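Local coordinates for protein fructose-bisphosphate aldolase (PDB 4TR9) that belongs to the class I fructose-bisphosphate aldolase family and folds as a TIM barrel of parallel strands wrapped in helices, four copies of which form the assembly, at residues T24-L29 with A271-V276; E41-I46 with L55-E60; A63-L68 with N318-K323; K116-I121 with E126-Q131; I184-Q187 with V191-V194. All coordinates share one frame; numbering follows the deposited sequence. Where two conformers were deposited one is given.

Contact 1 (T24-L29 with A271-V276); sequences TTAQKL and ALPGVV
Gln27 and Pro273 mark the nearest approach of the two backbones, with their CA atoms 5.6 Å apart. Residues 24-29 are helical, whereas 271-276 run as a loop through Pro273 and become a strand from Gly274 on. No hydrogen bond joins the segments; the helix spends its backbone groups internally, as in the bond from Lys28 N to Thr24 O (3.0 Å). The meeting is made by the pyrrolidine ring of Pro273, whose CG lies 3.6 Å from CB of Ala26 in a purely apolar touch. Beside it, Gln27 reaches the same ring by its amide: CG stands trans to the backbone N (chi1 -180°), and the bend at chi2 (65°) brings OE1 to 3.4 Å from Pro273 CB. The Gln27 and Pro273 side chains thus run past one another in opposite senses, one partner polar at its end and the other aliphatic. In the TIM barrel, helix 16-29 lies across the ends where the strands begin: Pro273 immediately precedes strand 274-277, and Leu235, the first residue of strand 235-236, touches both Leu29 and Pro273. Val276 is backbone-bonded to Leu236 and Val275 to Ala303, so this strand has a barrel neighbour on each side. Farther back in the loop, Ala271 packs on Arg266 of the second subunit, and its backbone is hydrogen-bonded to that subunit as well.

Contact 2 (E41-I46 with L55-E60); sequences ESTQTI and LENTIE. With 38D (N'-[(E)-(2,4-dichlorophenyl)methylidene]-3,4-dihydroxybenzohydrazide), chain K.
Asn57 faces residues 43-46 with its CA 7.8 Å from that of Ile46, and sits at the centre of an inverse gamma turn opposite a weakly bonded first turn of helix. Its side chain does the bridging. With CG trans to the backbone N (chi1 -173°), the amide extends to the helix, where ND2 gives a weak hydrogen bond to Thr43 O (3.2 Å), bent to 130° at the hydrogen. Thr43 CG2 lies 3.8 Å from the same ND2, the two side chains crossing nearly at right angles. The other amide atom, OD1, rests 3.8 Å from Ile46 CG2 and also accepts a hydrogen bond from Arg62 NH2, which helps to fix the rotation of the amide. Thr45 turns from Asn57 to the pocket of the bound 38D: its OG1 is 3.1 Å from O10 of 38D and shares a hydrogen bond with Ser42 OG. Thr58 then N-caps the next helix, its OG1 bonded to Asn61 N. Asn57 therefore lies between helix 43-52, touching Lys47 and Phe50, and the start of helix 59-70, whose Arg62 packs on Thr43 and Ile46.

Contact 3 (A63-L68 with N318-K323); sequences ASYRDL and NTWQGK
Trp320, at the end of helix 310-320, packs against Ser64, Tyr65 and Leu68 of helix 59-70, joining two helices of the outer layer of the TIM barrel. With CG trans to the backbone N (chi1 178°), the indole projects to the neighbouring helix. CB only grazes Leu68 CD1, at 4.2 Å. At the five-membered ring that methyl settles over the face, 3.4 Å from Trp320 CD1 and 21° off the ring normal, a CH-pi contact. The six-membered ring passes on to Tyr65: Trp320 CE3 lies 3.7 Å from Tyr65 CD1, and CZ3 comes to 3.6 Å from Tyr65 CB. The two rings are inclined by only 26° yet slid apart, with centroids 5.5 Å distant, so they barely overlap. At the far rim CZ2 approaches Ser64 CB, 4.3 Å away. The phenol end of Tyr65 is held separately by Gln313 NE2, and Phe50, Leu55 and Val327 also touch the indole. After the helix, a type I' turn from Trp320 to Lys323 folds back over the indole, laying Gly322 CA 3.3 Å above the centre of the face opposite Leu68.

Contact 4 (K116-I121 with E126-Q131); sequences KGLVNI and EEKSTQ
Asn120 and Lys128 meet through two torsions: chi1 of -75° sets the Asn120 amide beside its own backbone N, and a bend at chi2 (-59°) turns the Lys128 chain to run alongside it in the same sense. NZ donates to Asn120 OD1 from a position tilted 34° out of the carbonyl plane; the 2.5 Å length is short and its exact value doubtful. The pair is a non-hydrogen-bonded one in an antiparallel beta hairpin, which leaves barrel strand 109-113 and returns to helix 136-146. Val119 and Ser129 form the hydrogen-bonded pair, each N to the other's O at 2.6 Å, and Ile121 N reaches Glu127 O at the turn end. Toward the open end, Gln131 N bonds to Gly117 O (3.1 Å). On one face Leu118 sets CD2 3.5 Å from Thr130 OG1, a hydroxyl engaged with Arg154 O, while its CD1 lies against the Lys128 chain. Val119 and Ser129 share the other face. Ile121 CG1 packs on Ser129 CB (3.6 Å), and Ser129 OG bonds to Glu173. Arg180 of the third subunit packs on Ile121 and Ser129, and Lys116 NZ forms a salt bridge with Asp134 of that subunit.

Contact 5 (I184-Q187 with V191-V194); sequences ICQQ and VPIV
Gln186 crosses the CG-CD side of the Pro192 ring at roughly a right angle, its chain extended beyond CG so that two parts of it meet the proline. CG touches first, 3.7 Å from Pro192 CD, and the amide NE2 then passes 3.9 Å from Pro192 CG. This amide is buried, yet its NE2 is hydrogen-bonded to Leu230 O, which holds it beside the ring. Cys185 comes to another corner of the proline, its CB pointing at the strand and resting 4.1 Å from Pro192 CB. Carbon contacts dominate, and no hydrogen bond joins the segments. Two CA pairs, Cys185 with Pro192 and Gln186 with Val191, each stand 6.0 Å apart, and three residues link the helix to the strand. Here a beta-alpha-beta unit of the barrel closes: strand 150-157, helix 168-187 and strand 191-198 follow in order. Earlier residues of the same helix, Tyr181 and Ala182, also touch Pro192, while Val191 and Ile193 bond through their backbones to Ala151 of the neighbouring strand.

In the fold
Contacts 1 and 5 both reach the parallel barrel sheet and touch each other, Val191 CG2 packing 3.7 Å from Thr25 CB; in each a proline meets a helix without hydrogen bonds, Pro192 within its strand and Pro273 just ahead of one. Contact 5 is wholly buried, contact 1 only partly. Contacts 2 and 3 share helix 59-70, with centres about 11 Å apart: the first, partly buried beside the 38D pocket, rests on a weak amide bond, while the second is buried and centred on an indole, with a CH-pi contact and a slid-apart ring pair, and Leu55 CD2 meets Trp320 CZ3 between them. Contact 4, a hairpin apart from the parallel sheet, is built on backbone hydrogen bonds and faces a neighbouring subunit.

Contact 1 (T24-L29 with A271-V276)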
# COMPACT_ATOMS: atom_id res chain seq x y z
N THR A 24 -18.92 -25.17 0.62
CA THR A 24 -19.90 -26.05 -0.01
C THR A 24 -20.84 -25.27 -0.92
O THR A 24 -21.07 -25.65 -2.07
CB THR A 24 -20.72 -26.83 1.03
OG1 THR A 24 -19.86 -27.69 1.79
CG2 THR A 24 -21.79 -27.66 0.36
N THR A 25 -21.38 -24.18 -0.39
CA THR A 25 -22.33 -23.34 -1.12
C THR A 25 -21.67 -22.71 -2.35
O THR A 25 -22.28 -22.62 -3.42
CB THR A 25 -22.91 -22.23 -0.23
OG1 THR A 25 -23.52 -22.82 0.93
CG2 THR A 25 -23.94 -21.41 -0.98
N ALA A 26 -20.43 -22.27 -2.19
CA ALA A 26 -19.70 -21.62 -3.27
C ALA A 26 -19.47 -22.56 -4.45
O ALA A 26 -19.66 -22.17 -5.61
CB ALA A 26 -18.37 -21.09 -2.76
N GLN A 27 -19.06 -23.79 -4.16
CA GLN A 27 -18.81 -24.78 -5.20
C GLN A 27 -20.12 -25.26 -5.83
O GLN A 27 -20.17 -25.57 -7.01
CB GLN A 27 -18.04 -25.97 -4.63
CG GLN A 27 -17.72 -27.06 -5.64
CD GLN A 27 -16.79 -26.59 -6.74
OE1 GLN A 27 -15.98 -25.68 -6.54
NE2 GLN A 27 -16.89 -27.21 -7.91
N LYS A 28 -21.18 -25.29 -5.02
CA LYS A 28 -22.48 -25.76 -5.47
C LYS A 28 -23.14 -24.75 -6.41
O LYS A 28 -23.89 -25.13 -7.31
CB LYS A 28 -23.38 -26.04 -4.26
CG LYS A 28 -24.71 -26.69 -4.59
CD LYS A 28 -25.31 -27.34 -3.35
CE LYS A 28 -25.29 -26.40 -2.16
NZ LYS A 28 -25.76 -27.05 -0.91
N LEU A 29 -22.86 -23.47 -6.19
CA LEU A 29 -23.39 -22.42 -7.05
C LEU A 29 -22.75 -22.46 -8.44
O LEU A 29 -23.34 -22.02 -9.42
CB LEU A 29 -23.17 -21.04 -6.42
CG LEU A 29 -24.10 -20.67 -5.26
CD1 LEU A 29 -23.69 -19.33 -4.66
CD2 LEU A 29 -25.54 -20.62 -5.74
N ALA A 271 -7.93 -21.05 -5.52
CA ALA A 271 -8.74 -21.30 -4.32
C ALA A 271 -10.18 -20.85 -4.54
O ALA A 271 -11.11 -21.41 -3.96
CB ALA A 271 -8.14 -20.59 -3.12
N LEU A 272 -10.35 -19.84 -5.38
CA LEU A 272 -11.68 -19.39 -5.77
C LEU A 272 -12.35 -20.48 -6.59
O LEU A 272 -11.85 -20.84 -7.66
CB LEU A 272 -11.60 -18.08 -6.55
CG LEU A 272 -12.89 -17.25 -6.63
CD1 LEU A 272 -13.21 -16.64 -5.28
CD2 LEU A 272 -12.77 -16.18 -7.69
N PRO A 273 -13.47 -21.01 -6.10
CA PRO A 273 -14.14 -22.16 -6.73
C PRO A 273 -14.67 -21.86 -8.12
O PRO A 273 -14.77 -22.77 -8.95
CB PRO A 273 -15.29 -22.46 -5.76
CG PRO A 273 -15.54 -21.18 -5.06
CD PRO A 273 -14.20 -20.52 -4.92
N GLY A 274 -15.00 -20.60 -8.39
CA GLY A 274 -15.52 -20.23 -9.69
C GLY A 274 -15.65 -18.74 -9.94
O GLY A 274 -15.46 -17.92 -9.04
N VAL A 275 -15.98 -18.40 -11.18
CA VAL A 275 -16.18 -17.01 -11.59
C VAL A 275 -17.48 -16.88 -12.38
O VAL A 275 -17.67 -17.55 -13.39
CB VAL A 275 -15.00 -16.50 -12.44
CG1 VAL A 275 -15.36 -15.20 -13.14
CG2 VAL A 275 -13.75 -16.33 -11.59
N VAL A 276 -18.37 -16.01 -11.90
CA VAL A 276 -19.67 -15.83 -12.54
C VAL A 276 -19.73 -14.52 -13.32
O VAL A 276 -19.88 -13.44 -12.74
CB VAL A 276 -20.81 -15.87 -11.50
CG1 VAL A 276 -21.18 -17.31 -11.18
CG2 VAL A 276 -20.40 -15.14 -10.22

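Contact 2 (E41-I46 with L55-E60)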
# COMPACT_ATOMS: atom_id res chain seq x y z
N GLU A 41 -33.30 -6.94 -9.43
CA GLU A 41 -33.50 -5.57 -9.89
C GLU A 41 -34.25 -4.75 -8.85
O GLU A 41 -35.22 -5.23 -8.26
CB GLU A 41 -34.25 -5.54 -11.23
CG GLU A 41 -33.54 -6.24 -12.37
CD GLU A 41 -33.75 -7.75 -12.37
OE1 GLU A 41 -34.61 -8.22 -11.60
OE2 GLU A 41 -33.05 -8.45 -13.13
N SER A 42 -33.81 -3.52 -8.63
CA SER A 42 -34.48 -2.63 -7.69
C SER A 42 -35.81 -2.14 -8.27
O SER A 42 -36.15 -2.48 -9.41
CB SER A 42 -33.59 -1.44 -7.34
OG SER A 42 -33.30 -0.65 -8.48
N THR A 43 -36.54 -1.36 -7.49
CA THR A 43 -37.85 -0.86 -7.91
C THR A 43 -37.75 0.02 -9.16
O THR A 43 -38.51 -0.15 -10.11
CB THR A 43 -38.54 -0.07 -6.79
OG1 THR A 43 -38.60 -0.87 -5.60
CG2 THR A 43 -39.95 0.33 -7.20
N GLN A 44 -36.80 0.95 -9.15
CA GLN A 44 -36.60 1.84 -10.28
C GLN A 44 -35.93 1.12 -11.45
O GLN A 44 -36.04 1.55 -12.59
CB GLN A 44 -35.77 3.06 -9.86
CG GLN A 44 -34.36 2.72 -9.40
CD GLN A 44 -33.56 3.95 -9.03
OE1 GLN A 44 -34.09 5.06 -8.97
NE2 GLN A 44 -32.26 3.76 -8.79
N THR A 45 -35.25 0.02 -11.15
CA THR A 45 -34.57 -0.76 -12.17
C THR A 45 -35.55 -1.66 -12.92
O THR A 45 -35.55 -1.72 -14.15
CB THR A 45 -33.45 -1.63 -11.58
OG1 THR A 45 -32.51 -0.80 -10.88
CG2 THR A 45 -32.72 -2.40 -12.68
N ILE A 46 -36.40 -2.35 -12.16
CA ILE A 46 -37.40 -3.24 -12.74
C ILE A 46 -38.50 -2.43 -13.42
O ILE A 46 -39.25 -2.95 -14.25
CB ILE A 46 -38.01 -4.17 -11.68
CG1 ILE A 46 -38.70 -5.37 -12.33
CG2 ILE A 46 -38.97 -3.41 -10.78
CD1 ILE A 46 -37.77 -6.24 -13.14
N LEU A 55 -46.07 -1.99 -19.27
CA LEU A 55 -46.65 -2.63 -18.10
C LEU A 55 -46.47 -1.75 -16.87
O LEU A 55 -45.39 -1.20 -16.65
CB LEU A 55 -46.01 -4.01 -17.87
CG LEU A 55 -46.46 -4.80 -16.65
CD1 LEU A 55 -47.94 -5.12 -16.74
CD2 LEU A 55 -45.63 -6.06 -16.50
N GLU A 56 -47.52 -1.62 -16.08
CA GLU A 56 -47.46 -0.78 -14.88
C GLU A 56 -46.61 -1.45 -13.80
O GLU A 56 -46.69 -2.65 -13.58
CB GLU A 56 -48.87 -0.50 -14.35
CG GLU A 56 -49.70 -1.73 -13.97
CD GLU A 56 -50.36 -2.40 -15.16
OE1 GLU A 56 -49.95 -2.14 -16.31
OE2 GLU A 56 -51.30 -3.19 -14.94
N ASN A 57 -45.78 -0.65 -13.14
CA ASN A 57 -44.87 -1.16 -12.11
C ASN A 57 -45.54 -1.24 -10.74
O ASN A 57 -45.30 -0.39 -9.88
CB ASN A 57 -43.61 -0.30 -12.04
CG ASN A 57 -42.56 -0.89 -11.10
OD1 ASN A 57 -42.55 -2.09 -10.83
ND2 ASN A 57 -41.68 -0.03 -10.60
N THR A 58 -46.38 -2.25 -10.56
CA THR A 58 -47.05 -2.46 -9.28
C THR A 58 -46.37 -3.59 -8.51
O THR A 58 -45.51 -4.29 -9.05
CB THR A 58 -48.53 -2.80 -9.47
OG1 THR A 58 -48.66 -4.04 -10.18
CG2 THR A 58 -49.23 -1.70 -10.25
N ILE A 59 -46.75 -3.75 -7.25
CA ILE A 59 -46.18 -4.81 -6.42
C ILE A 59 -46.73 -6.17 -6.87
O ILE A 59 -46.08 -7.20 -6.71
CB ILE A 59 -46.47 -4.58 -4.92
CG1 ILE A 59 -45.76 -5.63 -4.06
CG2 ILE A 59 -47.97 -4.57 -4.65
CD1 ILE A 59 -46.02 -5.48 -2.57
N GLU A 60 -47.93 -6.16 -7.45
CA GLU A 60 -48.54 -7.38 -7.97
C GLU A 60 -47.80 -7.88 -9.20
O GLU A 60 -47.60 -9.08 -9.36
CB GLU A 60 -50.02 -7.15 -8.30
CG GLU A 60 -50.94 -7.10 -7.09
CD GLU A 60 -50.84 -5.80 -6.32
OE1 GLU A 60 -50.34 -4.80 -6.89
OE2 GLU A 60 -51.25 -5.77 -5.14
N12 38D K . -28.85 -0.46 -11.68
C13 38D K . -28.59 -0.15 -13.06
C15 38D K . -29.58 2.09 -12.61
C17 38D K . -28.92 4.05 -13.82
C20 38D K . -27.90 1.95 -14.33
C01 38D K . -27.36 -4.50 -11.34
C02 38D K . -26.88 -5.81 -11.31
O03 38D K . -25.71 -6.17 -12.00
C04 38D K . -27.57 -6.77 -10.59
C05 38D K . -28.72 -6.43 -9.90
C06 38D K . -29.20 -5.13 -9.93
O07 38D K . -27.11 -8.10 -10.54
C08 38D K . -28.52 -4.17 -10.64
C09 38D K . -29.09 -2.75 -10.66
O10 38D K . -30.06 -2.47 -9.97
N11 38D K . -28.45 -1.79 -11.52
C14 38D K . -28.68 1.34 -13.34
C16 38D K . -29.70 3.45 -12.84
CL1 38D K . -29.09 5.76 -14.09
C19 38D K . -28.02 3.31 -14.57
CL2 38D K . -26.76 1.03 -15.29

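Contact 3 (A63-L68 with N318-K323)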
# COMPACT_ATOMS: atom_id res chain seq x y z
N ALA A 63 -44.29 -9.23 -8.25
CA ALA A 63 -44.49 -10.55 -7.67
C ALA A 63 -44.82 -11.57 -8.76
O ALA A 63 -44.27 -12.67 -8.78
CB ALA A 63 -45.58 -10.52 -6.62
N SER A 64 -45.71 -11.19 -9.66
CA SER A 64 -46.14 -12.06 -10.75
C SER A 64 -44.98 -12.43 -11.67
O SER A 64 -44.86 -13.57 -12.11
CB SER A 64 -47.26 -11.41 -11.56
OG SER A 64 -48.38 -11.12 -10.74
N TYR A 65 -44.13 -11.45 -11.97
CA TYR A 65 -43.02 -11.67 -12.88
C TYR A 65 -41.97 -12.59 -12.28
O TYR A 65 -41.50 -13.52 -12.94
CB TYR A 65 -42.37 -10.34 -13.28
CG TYR A 65 -41.10 -10.53 -14.08
CD1 TYR A 65 -41.12 -11.21 -15.28
CD2 TYR A 65 -39.89 -10.03 -13.62
CE1 TYR A 65 -39.97 -11.39 -16.02
CE2 TYR A 65 -38.73 -10.21 -14.35
CZ TYR A 65 -38.78 -10.89 -15.55
OH TYR A 65 -37.63 -11.07 -16.29
N ARG A 66 -41.59 -12.33 -11.03
CA ARG A 66 -40.60 -13.16 -10.35
C ARG A 66 -41.16 -14.55 -10.06
O ARG A 66 -40.41 -15.51 -9.92
CB ARG A 66 -40.15 -12.49 -9.04
CG ARG A 66 -38.77 -11.85 -9.12
CD ARG A 66 -38.72 -10.75 -10.17
NE ARG A 66 -39.23 -9.48 -9.67
CZ ARG A 66 -38.47 -8.50 -9.18
NH1 ARG A 66 -39.03 -7.38 -8.75
NH2 ARG A 66 -37.15 -8.65 -9.14
N ASP A 67 -42.48 -14.65 -9.99
CA ASP A 67 -43.14 -15.93 -9.82
C ASP A 67 -43.01 -16.75 -11.10
O ASP A 67 -42.88 -17.97 -11.06
CB ASP A 67 -44.62 -15.75 -9.45
CG ASP A 67 -45.41 -17.04 -9.55
OD1 ASP A 67 -45.38 -17.83 -8.58
OD2 ASP A 67 -46.06 -17.26 -10.59
N LEU A 68 -43.06 -16.05 -12.23
CA LEU A 68 -42.92 -16.68 -13.53
C LEU A 68 -41.53 -17.28 -13.69
O LEU A 68 -41.36 -18.36 -14.25
CB LEU A 68 -43.20 -15.67 -14.65
CG LEU A 68 -43.13 -16.11 -16.11
CD1 LEU A 68 -44.15 -15.35 -16.93
CD2 LEU A 68 -41.74 -15.90 -16.69
N ASN A 318 -40.41 -9.84 -23.10
CA ASN A 318 -41.04 -9.55 -24.39
C ASN A 318 -42.13 -10.55 -24.73
O ASN A 318 -43.13 -10.20 -25.37
CB ASN A 318 -39.99 -9.52 -25.50
CG ASN A 318 -39.01 -8.38 -25.34
OD1 ASN A 318 -39.37 -7.29 -24.89
ND2 ASN A 318 -37.76 -8.62 -25.71
N THR A 319 -41.94 -11.80 -24.32
CA THR A 319 -42.91 -12.85 -24.58
C THR A 319 -44.08 -12.77 -23.61
O THR A 319 -45.24 -12.93 -24.00
CB THR A 319 -42.26 -14.24 -24.49
OG1 THR A 319 -41.14 -14.31 -25.38
CG2 THR A 319 -43.25 -15.33 -24.86
N TRP A 320 -43.77 -12.51 -22.35
CA TRP A 320 -44.77 -12.45 -21.29
C TRP A 320 -45.70 -11.24 -21.46
O TRP A 320 -46.92 -11.40 -21.53
CB TRP A 320 -44.09 -12.42 -19.92
CG TRP A 320 -45.03 -12.30 -18.77
CD1 TRP A 320 -46.13 -13.08 -18.53
CD2 TRP A 320 -44.95 -11.37 -17.69
NE1 TRP A 320 -46.74 -12.68 -17.36
CE2 TRP A 320 -46.03 -11.63 -16.83
CE3 TRP A 320 -44.07 -10.34 -17.36
CZ2 TRP A 320 -46.26 -10.90 -15.66
CZ3 TRP A 320 -44.29 -9.61 -16.21
CH2 TRP A 320 -45.38 -9.89 -15.37
N GLN A 321 -45.10 -10.05 -21.51
CA GLN A 321 -45.84 -8.80 -21.66
C GLN A 321 -46.91 -8.60 -20.59
O GLN A 321 -47.96 -8.00 -20.85
CB GLN A 321 -46.48 -8.72 -23.05
CG GLN A 321 -45.51 -8.36 -24.16
CD GLN A 321 -46.20 -8.20 -25.50
OE1 GLN A 321 -47.30 -8.71 -25.71
NE2 GLN A 321 -45.56 -7.48 -26.42
N GLY A 322 -46.65 -9.10 -19.39
CA GLY A 322 -47.54 -8.91 -18.26
C GLY A 322 -48.89 -9.59 -18.39
O GLY A 322 -49.85 -9.21 -17.72
N LYS A 323 -48.97 -10.61 -19.25
CA LYS A 323 -50.22 -11.33 -19.45
C LYS A 323 -50.10 -12.79 -19.04
O LYS A 323 -49.11 -13.46 -19.37
CB LYS A 323 -50.67 -11.22 -20.92
CG LYS A 323 -50.92 -9.79 -21.37
CD LYS A 323 -51.72 -9.74 -22.67
CE LYS A 323 -50.95 -10.36 -23.82
NZ LYS A 323 -51.72 -10.28 -25.10

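Contact 4 (K116-I121 with E126-Q131)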
# COMPACT_ATOMS: atom_id res chain seq x y z
N LYS A 116 -26.54 -0.84 -1.27
CA LYS A 116 -27.52 0.24 -1.20
C LYS A 116 -27.37 1.25 -2.34
O LYS A 116 -27.78 2.40 -2.22
CB LYS A 116 -27.42 0.98 0.14
CG LYS A 116 -27.75 0.14 1.36
CD LYS A 116 -27.60 0.96 2.63
CE LYS A 116 -27.85 0.12 3.87
NZ LYS A 116 -27.64 0.91 5.12
N GLY A 117 -26.78 0.81 -3.45
CA GLY A 117 -26.62 1.68 -4.61
C GLY A 117 -25.28 2.39 -4.65
O GLY A 117 -24.40 2.12 -3.84
N LEU A 118 -25.14 3.30 -5.61
CA LEU A 118 -23.86 3.98 -5.83
C LEU A 118 -23.89 5.44 -5.41
O LEU A 118 -24.93 6.10 -5.46
CB LEU A 118 -23.47 3.88 -7.31
CG LEU A 118 -23.34 2.48 -7.90
CD1 LEU A 118 -23.01 2.55 -9.38
CD2 LEU A 118 -22.28 1.68 -7.15
N VAL A 119 -22.73 5.95 -5.00
CA VAL A 119 -22.57 7.35 -4.62
C VAL A 119 -21.24 7.87 -5.15
O VAL A 119 -20.22 7.20 -5.05
CB VAL A 119 -22.64 7.54 -3.08
CG1 VAL A 119 -22.19 8.94 -2.69
CG2 VAL A 119 -24.04 7.27 -2.57
N ASN A 120 -21.26 9.08 -5.72
CA ASN A 120 -20.05 9.70 -6.25
C ASN A 120 -18.95 9.85 -5.19
O ASN A 120 -19.23 10.18 -4.04
CB ASN A 120 -20.37 11.08 -6.83
CG ASN A 120 -21.07 10.99 -8.17
OD1 ASN A 120 -20.78 10.11 -8.98
ND2 ASN A 120 -22.00 11.91 -8.42
N ILE A 121 -17.71 9.60 -5.60
CA ILE A 121 -16.57 9.83 -4.73
C ILE A 121 -16.11 11.28 -4.87
O ILE A 121 -15.86 11.75 -5.98
CB ILE A 121 -15.39 8.90 -5.07
CG1 ILE A 121 -15.80 7.44 -4.93
CG2 ILE A 121 -14.20 9.20 -4.16
CD1 ILE A 121 -14.69 6.46 -5.26
N GLU A 126 -16.99 12.05 -10.96
CA GLU A 126 -18.20 11.23 -10.88
C GLU A 126 -17.92 9.73 -10.86
O GLU A 126 -18.72 8.94 -11.36
CB GLU A 126 -19.15 11.57 -12.03
CG GLU A 126 -19.67 13.00 -12.02
CD GLU A 126 -20.64 13.27 -13.16
OE1 GLU A 126 -20.84 12.37 -14.00
OE2 GLU A 126 -21.19 14.39 -13.20
N GLU A 127 -16.79 9.34 -10.29
CA GLU A 127 -16.49 7.93 -10.11
C GLU A 127 -17.24 7.41 -8.89
O GLU A 127 -17.24 8.04 -7.83
CB GLU A 127 -14.99 7.69 -9.97
CG GLU A 127 -14.21 8.00 -11.25
CD GLU A 127 -12.76 7.55 -11.18
OE1 GLU A 127 -12.00 8.11 -10.37
OE2 GLU A 127 -12.40 6.63 -11.93
N LYS A 128 -17.88 6.25 -9.04
CA LYS A 128 -18.86 5.78 -8.07
C LYS A 128 -18.27 4.98 -6.91
O LYS A 128 -17.21 4.36 -7.03
CB LYS A 128 -19.92 4.94 -8.77
CG LYS A 128 -20.58 5.63 -9.96
CD LYS A 128 -21.24 6.92 -9.53
CE LYS A 128 -21.90 7.62 -10.71
NZ LYS A 128 -22.54 8.90 -10.31
N SER A 129 -18.99 5.00 -5.79
CA SER A 129 -18.68 4.17 -4.63
C SER A 129 -19.98 3.53 -4.13
O SER A 129 -21.04 4.15 -4.19
CB SER A 129 -18.01 4.98 -3.53
OG SER A 129 -17.84 4.21 -2.35
N THR A 130 -19.89 2.31 -3.62
CA THR A 130 -21.09 1.58 -3.21
C THR A 130 -21.31 1.63 -1.70
O THR A 130 -20.39 1.43 -0.91
CB THR A 130 -21.02 0.10 -3.65
OG1 THR A 130 -20.28 -0.00 -4.87
CG2 THR A 130 -22.41 -0.45 -3.87
N GLN A 131 -22.55 1.91 -1.30
CA GLN A 131 -22.90 1.99 0.11
C GLN A 131 -23.68 0.75 0.55
O GLN A 131 -24.32 0.09 -0.26
CB GLN A 131 -23.72 3.25 0.40
CG GLN A 131 -22.95 4.54 0.20
CD GLN A 131 -23.75 5.77 0.59
OE1 GLN A 131 -24.98 5.78 0.47
NE2 GLN A 131 -23.07 6.80 1.05

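Contact 5 (I184-Q187 with V191-V194)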
# COMPACT_ATOMS: atom_id res chain seq x y z
N ILE A 184 -17.83 -9.50 6.11
CA ILE A 184 -19.03 -9.44 6.94
C ILE A 184 -20.00 -10.56 6.60
O ILE A 184 -20.59 -11.18 7.49
CB ILE A 184 -19.74 -8.07 6.79
CG1 ILE A 184 -18.80 -6.94 7.21
CG2 ILE A 184 -21.01 -8.03 7.62
CD1 ILE A 184 -19.37 -5.56 6.99
N CYS A 185 -20.15 -10.84 5.31
CA CYS A 185 -21.04 -11.90 4.85
C CYS A 185 -20.56 -13.27 5.31
O CYS A 185 -21.36 -14.08 5.80
CB CYS A 185 -21.15 -11.88 3.32
SG CYS A 185 -22.05 -10.47 2.66
N GLN A 186 -19.27 -13.54 5.16
CA GLN A 186 -18.70 -14.81 5.57
C GLN A 186 -18.82 -15.00 7.08
O GLN A 186 -18.99 -16.12 7.56
CB GLN A 186 -17.23 -14.90 5.15
CG GLN A 186 -17.03 -14.94 3.64
CD GLN A 186 -15.61 -15.25 3.24
OE1 GLN A 186 -14.67 -15.04 4.01
NE2 GLN A 186 -15.43 -15.75 2.02
N GLN A 187 -18.75 -13.90 7.82
CA GLN A 187 -18.92 -13.93 9.26
C GLN A 187 -20.33 -14.38 9.63
O GLN A 187 -20.54 -15.04 10.65
CB GLN A 187 -18.63 -12.56 9.87
CG GLN A 187 -18.60 -12.53 11.39
CD GLN A 187 -18.53 -11.13 11.95
OE1 GLN A 187 -19.11 -10.20 11.39
NE2 GLN A 187 -17.82 -10.97 13.06
N VAL A 191 -22.24 -16.56 1.44
CA VAL A 191 -21.21 -16.53 0.41
C VAL A 191 -21.25 -15.21 -0.36
O VAL A 191 -22.25 -14.90 -1.01
CB VAL A 191 -21.36 -17.70 -0.58
CG1 VAL A 191 -20.43 -17.52 -1.77
CG2 VAL A 191 -21.10 -19.02 0.12
N PRO A 192 -20.17 -14.43 -0.28
CA PRO A 192 -20.13 -13.13 -0.94
C PRO A 192 -19.78 -13.22 -2.42
O PRO A 192 -18.78 -13.84 -2.79
CB PRO A 192 -19.04 -12.38 -0.17
CG PRO A 192 -18.11 -13.45 0.28
CD PRO A 192 -18.95 -14.68 0.52
N ILE A 193 -20.61 -12.62 -3.27
CA ILE A 193 -20.29 -12.49 -4.68
C ILE A 193 -19.64 -11.13 -4.93
O ILE A 193 -20.32 -10.10 -4.92
CB ILE A 193 -21.53 -12.66 -5.58
CG1 ILE A 193 -22.09 -14.07 -5.44
CG2 ILE A 193 -21.18 -12.38 -7.03
CD1 ILE A 193 -23.21 -14.37 -6.41
N VAL A 194 -18.33 -11.14 -5.13
CA VAL A 194 -17.58 -9.91 -5.35
C VAL A 194 -17.72 -9.43 -6.79
O VAL A 194 -17.28 -10.11 -7.72
CB VAL A 194 -16.09 -10.10 -5.01
CG1 VAL A 194 -15.32 -8.81 -5.25
CG2 VAL A 194 -15.93 -10.56 -3.57